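Local coordinates for protein aminopentol aminotransferase (Sphingopyxis macrogoltabida, PDB 6HBS) that uses pyridoxal 5'-phosphate to transfer the amino group of aminopentol (hydrolysed fumonisin B1) to pyruvate, a step in fumonisin B1 degradation, at residues Asn65-Arg70 and Thr308-Thr313; Asp231-Phe236 and Asn377-Ala382; Gly235-Arg240 and Ala342-Ile347. One frame throughout, in Å; residues are numbered along the deposited sequence.

Contact 1: Asn65-Arg70 and Thr308-Thr313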
loop_
_atom_site.group_PDB
_atom_site.type_symbol
_atom_site.label_atom_id
_atom_site.label_comp_id
_atom_site.label_asym_id
_atom_site.label_seq_id
_atom_site.Cartn_x
_atom_site.Cartn_y
_atom_site.Cartn_z
ATOM N N ASN A 65 -10.508 -8.841 -9.606
ATOM C CA ASN A 65 -10.603 -9.737 -10.755
ATOM C C ASN A 65 -11.668 -9.205 -11.730
ATOM O O ASN A 65 -12.825 -9.624 -11.683
ATOM C CB ASN A 65 -10.879 -11.184 -10.349
ATOM C CG ASN A 65 -10.932 -12.093 -11.566
ATOM O OD1 ASN A 65 -10.203 -11.847 -12.541
ATOM N ND2 ASN A 65 -11.767 -13.123 -11.501
ATOM N N LEU A 66 -11.240 -8.333 -12.646
ATOM C CA LEU A 66 -12.130 -7.729 -13.650
ATOM C C LEU A 66 -12.223 -8.641 -14.875
ATOM O O LEU A 66 -13.287 -8.749 -15.469
ATOM C CB LEU A 66 -11.596 -6.357 -14.062
ATOM C CG LEU A 66 -12.448 -5.562 -15.062
ATOM C CD1 LEU A 66 -13.773 -5.094 -14.442
ATOM C CD2 LEU A 66 -11.689 -4.365 -15.578
ATOM N N LEU A 67 -11.100 -9.247 -15.282
ATOM C CA LEU A 67 -11.012 -9.859 -16.628
ATOM C C LEU A 67 -10.753 -11.362 -16.552
ATOM O O LEU A 67 -10.637 -12.027 -17.604
ATOM C CB LEU A 67 -9.895 -9.150 -17.399
ATOM C CG LEU A 67 -10.151 -7.675 -17.688
ATOM C CD1 LEU A 67 -8.974 -7.030 -18.405
ATOM C CD2 LEU A 67 -11.426 -7.496 -18.502
ATOM N N GLY A 68 -10.668 -11.905 -15.331
ATOM C CA GLY A 68 -10.332 -13.303 -15.120
ATOM C C GLY A 68 -8.979 -13.514 -14.481
ATOM O O GLY A 68 -7.972 -12.852 -14.828
ATOM N N TYR A 69 -8.952 -14.428 -13.522
ATOM C CA TYR A 69 -7.717 -14.753 -12.864
ATOM C C TYR A 69 -6.721 -15.350 -13.857
ATOM O O TYR A 69 -7.061 -16.301 -14.580
ATOM C CB TYR A 69 -7.961 -15.758 -11.751
ATOM C CG TYR A 69 -8.762 -15.284 -10.565
ATOM C CD1 TYR A 69 -8.247 -14.383 -9.644
ATOM C CD2 TYR A 69 -10.026 -15.802 -10.318
ATOM C CE1 TYR A 69 -8.954 -14.039 -8.497
ATOM C CE2 TYR A 69 -10.741 -15.465 -9.186
ATOM C CZ TYR A 69 -10.201 -14.581 -8.259
ATOM O OH TYR A 69 -10.920 -14.262 -7.135
ATOM N N ARG A 70 -5.496 -14.796 -13.853
ATOM C CA ARG A 70 -4.368 -15.247 -14.686
ATOM C C ARG A 70 -4.708 -15.044 -16.156
ATOM O O ARG A 70 -4.347 -15.872 -16.994
ATOM C CB ARG A 70 -3.977 -16.707 -14.421
ATOM C CG ARG A 70 -3.429 -16.965 -13.026
ATOM C CD ARG A 70 -3.137 -18.431 -12.784
ATOM N NE ARG A 70 -2.175 -18.902 -13.776
ATOM C CZ ARG A 70 -2.202 -20.079 -14.398
ATOM N NH1 ARG A 70 -3.120 -20.982 -14.104
ATOM N NH2 ARG A 70 -1.276 -20.363 -15.294
ATOM N N THR A 308 -11.969 -3.817 -26.001
ATOM C CA THR A 308 -12.742 -5.041 -25.998
ATOM C C THR A 308 -14.101 -4.772 -25.357
ATOM O O THR A 308 -14.255 -3.781 -24.626
ATOM C CB THR A 308 -12.036 -6.182 -25.249
ATOM O OG1 THR A 308 -12.086 -5.878 -23.850
ATOM C CG2 THR A 308 -10.605 -6.423 -25.693
ATOM N N PRO A 309 -15.122 -5.607 -25.650
ATOM C CA PRO A 309 -16.437 -5.504 -25.012
ATOM C C PRO A 309 -16.501 -6.185 -23.631
ATOM O O PRO A 309 -17.496 -6.872 -23.267
ATOM C CB PRO A 309 -17.332 -6.205 -26.058
ATOM C CG PRO A 309 -16.473 -7.277 -26.622
ATOM C CD PRO A 309 -15.098 -6.646 -26.702
ATOM N N TYR A 310 -15.462 -5.976 -22.813
ATOM C CA TYR A 310 -15.389 -6.639 -21.518
ATOM C C TYR A 310 -16.606 -6.201 -20.670
ATOM O O TYR A 310 -17.177 -7.002 -19.915
ATOM C CB TYR A 310 -14.064 -6.329 -20.807
ATOM C CG TYR A 310 -14.104 -5.004 -20.100
ATOM C CD1 TYR A 310 -13.913 -3.831 -20.799
ATOM C CD2 TYR A 310 -14.493 -4.917 -18.780
ATOM C CE1 TYR A 310 -14.057 -2.605 -20.193
ATOM C CE2 TYR A 310 -14.624 -3.696 -18.145
ATOM C CZ TYR A 310 -14.430 -2.541 -18.867
ATOM O OH TYR A 310 -14.567 -1.338 -18.284
ATOM N N LEU A 311 -16.956 -4.918 -20.766
ATOM C CA LEU A 311 -17.955 -4.303 -19.860
ATOM C C LEU A 311 -19.344 -4.864 -20.202
ATOM O O LEU A 311 -20.079 -5.291 -19.321
ATOM C CB LEU A 311 -17.906 -2.778 -20.007
ATOM C CG LEU A 311 -18.898 -1.988 -19.149
ATOM C CD1 LEU A 311 -18.729 -2.288 -17.662
ATOM C CD2 LEU A 311 -18.755 -0.500 -19.404
ATOM N N GLU A 312 -19.653 -4.896 -21.504
ATOM C CA GLU A 312 -20.951 -5.396 -21.989
ATOM C C GLU A 312 -21.076 -6.874 -21.624
ATOM O O GLU A 312 -22.128 -7.317 -21.132
ATOM C CB GLU A 312 -21.065 -5.140 -23.488
ATOM C CG GLU A 312 -21.087 -3.672 -23.828
ATOM C CD GLU A 312 -19.736 -2.976 -23.787
ATOM O OE1 GLU A 312 -18.697 -3.641 -23.821
ATOM O OE2 GLU A 312 -19.749 -1.776 -23.656
ATOM N N THR A 313 -19.960 -7.614 -21.743
ATOM C CA THR A 313 -19.960 -9.022 -21.395
ATOM C C THR A 313 -20.337 -9.213 -19.914
ATOM O O THR A 313 -21.224 -10.030 -19.565
ATOM C CB THR A 313 -18.612 -9.662 -21.747
ATOM O OG1 THR A 313 -18.432 -9.486 -23.154
ATOM C CG2 THR A 313 -18.530 -11.119 -21.380
#

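Contact 2: Asp231-Phe236 and Asn377-Ala382. With PLP (pyridoxal-5'-phosphate), chain C.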
loop_
_atom_site.group_PDB
_atom_site.type_symbol
_atom_site.label_atom_id
_atom_site.label_comp_id
_atom_site.label_asym_id
_atom_site.label_seq_id
_atom_site.Cartn_x
_atom_site.Cartn_y
_atom_site.Cartn_z
ATOM N N ASP A 231 -13.880 6.013 -6.878
ATOM C CA ASP A 231 -14.184 4.986 -7.865
ATOM C C ASP A 231 -13.325 3.743 -7.635
ATOM O O ASP A 231 -13.172 2.932 -8.576
ATOM C CB ASP A 231 -14.009 5.488 -9.291
ATOM C CG ASP A 231 -15.293 5.475 -10.096
ATOM O OD1 ASP A 231 -16.117 4.537 -9.893
ATOM O OD2 ASP A 231 -15.428 6.366 -10.963
ATOM N N VAL A 232 -12.830 3.561 -6.396
ATOM C CA VAL A 232 -11.948 2.427 -6.113
ATOM C C VAL A 232 -12.715 1.106 -6.321
ATOM O O VAL A 232 -12.140 0.111 -6.814
ATOM C CB VAL A 232 -11.330 2.534 -4.702
ATOM C CG1 VAL A 232 -10.673 1.216 -4.292
ATOM C CG2 VAL A 232 -10.327 3.676 -4.636
ATOM N N ARG A 233 -13.982 1.074 -5.882
ATOM C CA ARG A 233 -14.782 -0.111 -5.935
ATOM C C ARG A 233 -15.484 -0.285 -7.292
ATOM O O ARG A 233 -15.495 -1.414 -7.858
ATOM C CB ARG A 233 -15.817 -0.170 -4.813
ATOM C CG ARG A 233 -16.230 -1.608 -4.527
ATOM C CD ARG A 233 -17.262 -1.770 -3.434
ATOM N NE ARG A 233 -16.752 -1.342 -2.142
ATOM C CZ ARG A 233 -17.400 -1.453 -0.985
ATOM N NH1 ARG A 233 -18.463 -2.241 -0.889
ATOM N NH2 ARG A 233 -16.951 -0.809 0.086
ATOM N N ALA A 234 -16.120 0.778 -7.791
ATOM C CA ALA A 234 -16.996 0.673 -8.991
ATOM C C ALA A 234 -16.243 0.947 -10.306
ATOM O O ALA A 234 -16.772 0.673 -11.378
ATOM C CB ALA A 234 -18.157 1.630 -8.834
ATOM N N GLY A 235 -15.030 1.517 -10.227
ATOM C CA GLY A 235 -14.331 1.937 -11.404
ATOM C C GLY A 235 -14.181 0.775 -12.395
ATOM O O GLY A 235 -13.853 -0.344 -12.012
ATOM N N PHE A 236 -14.560 1.052 -13.644
ATOM C CA PHE A 236 -14.473 0.186 -14.808
ATOM C C PHE A 236 -15.502 -0.946 -14.800
ATOM O O PHE A 236 -15.507 -1.748 -15.743
ATOM C CB PHE A 236 -13.064 -0.380 -14.999
ATOM C CG PHE A 236 -12.081 0.716 -15.265
ATOM C CD1 PHE A 236 -12.280 1.576 -16.320
ATOM C CD2 PHE A 236 -10.947 0.869 -14.481
ATOM C CE1 PHE A 236 -11.368 2.578 -16.583
ATOM C CE2 PHE A 236 -10.030 1.866 -14.768
ATOM C CZ PHE A 236 -10.241 2.713 -15.807
ATOM N N ASN A 377 -21.509 -6.524 -1.243
ATOM C CA ASN A 377 -21.847 -6.603 -2.642
ATOM C C ASN A 377 -20.872 -7.536 -3.358
ATOM O O ASN A 377 -19.714 -7.700 -2.944
ATOM C CB ASN A 377 -21.885 -5.259 -3.374
ATOM C CG ASN A 377 -20.514 -4.660 -3.590
ATOM O OD1 ASN A 377 -20.001 -3.977 -2.712
ATOM N ND2 ASN A 377 -19.903 -4.925 -4.746
ATOM N N MET A 378 -21.394 -8.149 -4.433
ATOM C CA MET A 378 -20.647 -9.037 -5.296
ATOM C C MET A 378 -20.210 -8.295 -6.549
ATOM O O MET A 378 -20.450 -7.098 -6.702
ATOM C CB MET A 378 -21.508 -10.269 -5.591
ATOM C CG MET A 378 -21.548 -11.146 -4.378
ATOM S SD MET A 378 -22.891 -12.340 -4.374
ATOM C CE MET A 378 -24.235 -11.298 -3.816
ATOM N N PHE A 379 -19.501 -9.015 -7.416
ATOM C CA PHE A 379 -18.922 -8.487 -8.613
ATOM C C PHE A 379 -18.983 -9.538 -9.727
ATOM O O PHE A 379 -18.793 -10.728 -9.473
ATOM C CB PHE A 379 -17.442 -8.151 -8.406
ATOM C CG PHE A 379 -17.123 -7.127 -7.343
ATOM C CD1 PHE A 379 -17.081 -7.470 -6.002
ATOM C CD2 PHE A 379 -16.909 -5.803 -7.693
ATOM C CE1 PHE A 379 -16.755 -6.517 -5.048
ATOM C CE2 PHE A 379 -16.603 -4.847 -6.733
ATOM C CZ PHE A 379 -16.492 -5.215 -5.421
ATOM N N LEU A 380 -19.205 -9.068 -10.951
ATOM C CA LEU A 380 -19.032 -9.887 -12.148
ATOM C C LEU A 380 -17.688 -9.554 -12.798
ATOM O O LEU A 380 -17.252 -8.407 -12.813
ATOM C CB LEU A 380 -20.180 -9.650 -13.136
ATOM C CG LEU A 380 -21.377 -10.587 -12.997
ATOM C CD1 LEU A 380 -21.026 -12.011 -13.366
ATOM C CD2 LEU A 380 -21.978 -10.521 -11.601
ATOM N N SER A 381 -17.078 -10.592 -13.391
ATOM C CA SER A 381 -15.890 -10.497 -14.233
ATOM C C SER A 381 -16.277 -10.783 -15.692
ATOM O O SER A 381 -17.262 -11.513 -15.967
ATOM C CB SER A 381 -14.819 -11.468 -13.758
ATOM O OG SER A 381 -14.988 -12.778 -14.318
ATOM N N ALA A 382 -15.464 -10.288 -16.627
ATOM C CA ALA A 382 -15.602 -10.645 -18.045
ATOM C C ALA A 382 -15.269 -12.127 -18.292
ATOM O O ALA A 382 -15.529 -12.601 -19.414
ATOM C CB ALA A 382 -14.736 -9.757 -18.913
HETATM N N1 PLP C . -12.691 3.234 -1.325
HETATM C C2 PLP C . -13.645 2.340 -1.665
HETATM C C2A PLP C . -14.969 2.781 -2.243
HETATM C C3 PLP C . -13.360 0.914 -1.538
HETATM O O3 PLP C . -14.285 -0.007 -1.881
HETATM C C4 PLP C . -12.037 0.485 -1.030
HETATM C C4A PLP C . -11.775 -0.975 -0.930
HETATM C C5 PLP C . -11.098 1.575 -0.629
HETATM C C6 PLP C . -11.480 2.896 -0.829
HETATM C C5A PLP C . -9.705 1.294 -0.067
HETATM O O4P PLP C . -8.915 0.487 -0.978
HETATM P P PLP C . -7.828 -0.456 -0.255
HETATM O O1P PLP C . -8.532 -1.501 0.484
HETATM O O2P PLP C . -7.103 0.457 0.691
HETATM O O3P PLP C . -7.049 -0.952 -1.454
#

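Contact 3: Gly235-Arg240 and Ala342-Ile347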
loop_
_atom_site.group_PDB
_atom_site.type_symbol
_atom_site.label_atom_id
_atom_site.label_comp_id
_atom_site.label_asym_id
_atom_site.label_seq_id
_atom_site.Cartn_x
_atom_site.Cartn_y
_atom_site.Cartn_z
ATOM N N GLY A 235 -15.030 1.517 -10.227
ATOM C CA GLY A 235 -14.331 1.937 -11.404
ATOM C C GLY A 235 -14.181 0.775 -12.395
ATOM O O GLY A 235 -13.853 -0.344 -12.012
ATOM N N PHE A 236 -14.560 1.052 -13.644
ATOM C CA PHE A 236 -14.473 0.186 -14.808
ATOM C C PHE A 236 -15.502 -0.946 -14.800
ATOM O O PHE A 236 -15.507 -1.748 -15.743
ATOM C CB PHE A 236 -13.064 -0.380 -14.999
ATOM C CG PHE A 236 -12.081 0.716 -15.265
ATOM C CD1 PHE A 236 -12.280 1.576 -16.320
ATOM C CD2 PHE A 236 -10.947 0.869 -14.481
ATOM C CE1 PHE A 236 -11.368 2.578 -16.583
ATOM C CE2 PHE A 236 -10.030 1.866 -14.768
ATOM C CZ PHE A 236 -10.241 2.713 -15.807
ATOM N N ARG A 237 -16.399 -0.990 -13.816
ATOM C CA ARG A 237 -17.560 -1.875 -13.920
ATOM C C ARG A 237 -18.849 -1.052 -14.180
ATOM O O ARG A 237 -19.899 -1.620 -14.464
ATOM C CB ARG A 237 -17.668 -2.786 -12.695
ATOM C CG ARG A 237 -16.794 -4.031 -12.736
ATOM C CD ARG A 237 -17.124 -4.927 -11.564
ATOM N NE ARG A 237 -16.304 -6.109 -11.520
ATOM C CZ ARG A 237 -15.117 -6.179 -10.913
ATOM N NH1 ARG A 237 -14.588 -5.074 -10.398
ATOM N NH2 ARG A 237 -14.478 -7.344 -10.828
ATOM N N VAL A 238 -18.772 0.276 -14.114
ATOM C CA VAL A 238 -19.902 1.151 -14.456
ATOM C C VAL A 238 -19.699 1.705 -15.875
ATOM O O VAL A 238 -20.631 1.767 -16.661
ATOM C CB VAL A 238 -20.093 2.267 -13.406
ATOM C CG1 VAL A 238 -21.126 3.297 -13.851
ATOM C CG2 VAL A 238 -20.464 1.693 -12.055
ATOM N N ALA A 239 -18.476 2.108 -16.203
ATOM C CA ALA A 239 -18.158 2.745 -17.449
ATOM C C ALA A 239 -16.651 2.611 -17.710
ATOM O O ALA A 239 -15.932 2.125 -16.820
ATOM C CB ALA A 239 -18.580 4.202 -17.383
ATOM N N ARG A 240 -16.204 3.070 -18.895
ATOM C CA ARG A 240 -14.777 3.084 -19.295
ATOM C C ARG A 240 -14.125 4.416 -18.866
ATOM O O ARG A 240 -12.985 4.753 -19.227
ATOM C CB ARG A 240 -14.653 2.829 -20.804
ATOM C CG ARG A 240 -15.004 1.403 -21.213
ATOM C CD ARG A 240 -14.999 1.174 -22.716
ATOM N NE ARG A 240 -15.118 -0.241 -23.077
ATOM C CZ ARG A 240 -16.274 -0.908 -23.179
ATOM N NH1 ARG A 240 -17.411 -0.265 -22.971
ATOM N NH2 ARG A 240 -16.283 -2.210 -23.406
ATOM N N ALA A 342 -26.567 -4.855 -11.758
ATOM C CA ALA A 342 -26.531 -6.316 -11.807
ATOM C C ALA A 342 -25.084 -6.831 -11.850
ATOM O O ALA A 342 -24.833 -7.944 -11.392
ATOM C CB ALA A 342 -27.299 -6.839 -13.000
ATOM N N GLN A 343 -24.152 -6.034 -12.390
ATOM C CA GLN A 343 -22.705 -6.426 -12.466
ATOM C C GLN A 343 -21.967 -6.239 -11.114
ATOM O O GLN A 343 -20.790 -6.654 -10.992
ATOM C CB GLN A 343 -22.006 -5.652 -13.593
ATOM C CG GLN A 343 -21.851 -4.143 -13.394
ATOM C CD GLN A 343 -22.960 -3.292 -13.965
ATOM O OE1 GLN A 343 -24.112 -3.710 -13.966
ATOM N NE2 GLN A 343 -22.630 -2.092 -14.439
ATOM N N MET A 344 -22.575 -5.541 -10.142
ATOM C CA MET A 344 -22.023 -5.412 -8.784
ATOM C C MET A 344 -23.165 -5.551 -7.793
ATOM O O MET A 344 -23.491 -4.595 -7.097
ATOM C CB MET A 344 -21.356 -4.053 -8.547
ATOM C CG MET A 344 -20.126 -3.855 -9.360
ATOM S SD MET A 344 -19.274 -2.269 -9.055
ATOM C CE MET A 344 -19.166 -2.156 -7.275
ATOM N N PRO A 345 -23.805 -6.736 -7.720
ATOM C CA PRO A 345 -25.086 -6.858 -7.036
ATOM C C PRO A 345 -24.989 -7.110 -5.540
ATOM O O PRO A 345 -24.063 -7.764 -5.053
ATOM C CB PRO A 345 -25.736 -8.063 -7.766
ATOM C CG PRO A 345 -24.570 -8.944 -8.126
ATOM C CD PRO A 345 -23.417 -7.983 -8.404
ATOM N N GLN A 346 -25.952 -6.539 -4.822
ATOM C CA GLN A 346 -26.220 -6.878 -3.433
ATOM C C GLN A 346 -27.495 -7.732 -3.464
ATOM O O GLN A 346 -28.514 -7.318 -4.031
ATOM C CB GLN A 346 -26.399 -5.601 -2.616
ATOM C CG GLN A 346 -26.563 -5.804 -1.123
ATOM C CD GLN A 346 -25.227 -5.888 -0.427
ATOM O OE1 GLN A 346 -24.507 -6.873 -0.595
ATOM N NE2 GLN A 346 -24.899 -4.854 0.353
ATOM N N ILE A 347 -27.417 -8.926 -2.900
ATOM C CA ILE A 347 -28.497 -9.913 -3.010
ATOM C C ILE A 347 -28.867 -10.340 -1.587
ATOM O O ILE A 347 -28.219 -11.163 -0.986
ATOM C CB ILE A 347 -28.078 -11.100 -3.904
ATOM C CG1 ILE A 347 -27.675 -10.638 -5.308
ATOM C CG2 ILE A 347 -29.202 -12.131 -3.959
ATOM C CD1 ILE A 347 -27.101 -11.744 -6.210
#

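Contact 1: Asn65-Arg70 and Thr308-Thr313
Leu66 and Leu67 reach the aromatic side chain of Tyr310 with their methyl groups, and the contact between the segments is apolar. CD2 of Leu67 packs on the root of the tyrosine, 3.7 Å from CB of Tyr310. Both methyls of Leu66 meet one ring atom further out, with CD2 of Leu66 4.0 Å from CE2 of Tyr310. The two leucines approach the ring obliquely. Tyr310 has its CG between the backbone N and the carbonyl carbon (chi1 82°), which sets the ring against the leucine pair. Ile304 and Ile305 of helix 292-307 extend the apolar cluster.

The polar bonds lie around this core. OH of Tyr310 is hydrogen-bonded to the carbonyl O of Phe236. Replacing Tyr310 by an alanine would probably leave that carbonyl without its hydroxyl partner and open a gap beside the two leucines. On the loop side, the side chain of Asn262 bonds to the backbone of Leu67 and Gly68.

The helix start has its own bonds. The carbonyl O of Pro309, the N-cap residue, accepts hydrogen bonds from N of Thr313, at 3.0 Å, and OG1 of Thr313, at 2.8 Å. The two donors come from opposite faces of the carbonyl plane. The contact joins the loop between strand 54-57 and helix 72-82 to the first turn of helix 310-332, within the type I fold of PLP-dependent enzymes.

Contact 2: Asp231-Phe236 and Asn377-Ala382
The backbone of Val232-Ala234 has helical angles without the regular bonds, and this turn, closed by a bond from N of Gly235 to O of Asp231, faces the irregular segment Asn377-Ala382. Arg233 carries the contact. Its CG is anti to the backbone N, and the chain bends at chi3 (-64°), which puts the guanidinium between the cofactor and Asn377.

NH1 of Arg233 donates to OD1 of Asn377 at 2.9 Å. OD1 lies in the guanidinium plane, and NH1 approaches it nearly along the C=O axis. The guanidinium and amide planes are only 14° apart. NE of Arg233 donates to O3 of the pyridoxal phosphate at 2.8 Å in an almost straight bond (171°). NH2 of Arg233 adds a weak bond to the same oxygen.

Phe379 meets the aliphatic part of the arginine with its ring edge. CZ of Phe379 is 3.7 Å from CG of Arg233. ND2 of Asn377 lies over one face of this ring, toward the rim, and donates to O of Met378 at 3.0 Å. That bond helps to fix the rotation of the amide. Val232 packs on the cofactor ring, with its CG1 3.6 Å from C4 of the pyridoxal phosphate.

Ser287 of the second subunit also bonds to the cofactor. Arg233 is thus a first-shell partner of the cofactor, donating to O3, and Asn377 is a second-shell residue that orients it. The arginine would probably stabilise negative charge on O3, the 3-hydroxyl oxygen of the cofactor.

Contact 3: Gly235-Arg240 and Ala342-Ile347
Gln343 makes the one hydrogen bond between the segments. Its NE2 donates to the carbonyl O of Arg237 at 2.8 Å, with an N-H...O angle of 168°. The donor lies in the carbonyl plane, and the acceptor lies close to the amide plane of Gln343. The glutamine folds back to make this bond. Its CG sits between the backbone N and the carbonyl carbon (chi1 67°), and the chain bends again at chi2 (-92°). CG of Gln343 therefore also lies near the oxygen, 3.4 Å from O of Arg237. Leu314 and Ile315 of helix 310-332 touch the same glutamine.

The apolar part joins Arg237 and Met344. The two side chains cross at about a right angle. CG of Met344 rests 3.9 Å from CD of Arg237, and SD of Met344 lies 4.0 Å from CB of Arg237. The methionine thus packs across the aliphatic stem of the arginine. Val238 adds a smaller surface near the amide of Gln343.

The charged end of Arg237 is bound by other parts of the chain. Its NE donates to O of Leu380, and its NH1 to O of Gly63. The arginine chain is extended from CG to NE, which carries the guanidinium past Met344 to these carbonyls. The amide of Gln343 satisfies the backbone carbonyl of Arg237. Backbone carbonyls take NE and NH1, which probably helps to offset the cost of burying the charge.

From the N terminus, the loop 65-70 comes first and meets the start of helix 310-332 in contact 1, with 237 residues between its segments. Inside that span lies the turn after strand 226-230 of the seven-stranded sheet. Contacts 2 and 3 start from this same stretch, sharing Gly235 and Phe236. Contact 3 closes the shorter loop, to 342-347, which leads into strand 346-349; contact 2 runs on to 377-382, before helix 386-405. Both cross contact 1. Leu66-Ala382 ties the early loop to 377-382, and Met378-Pro345 joins the two later segments. With the salt bridge Arg240-Glu312, contacts 2 and 3 tie the cofactor-side turn to the C-terminal part.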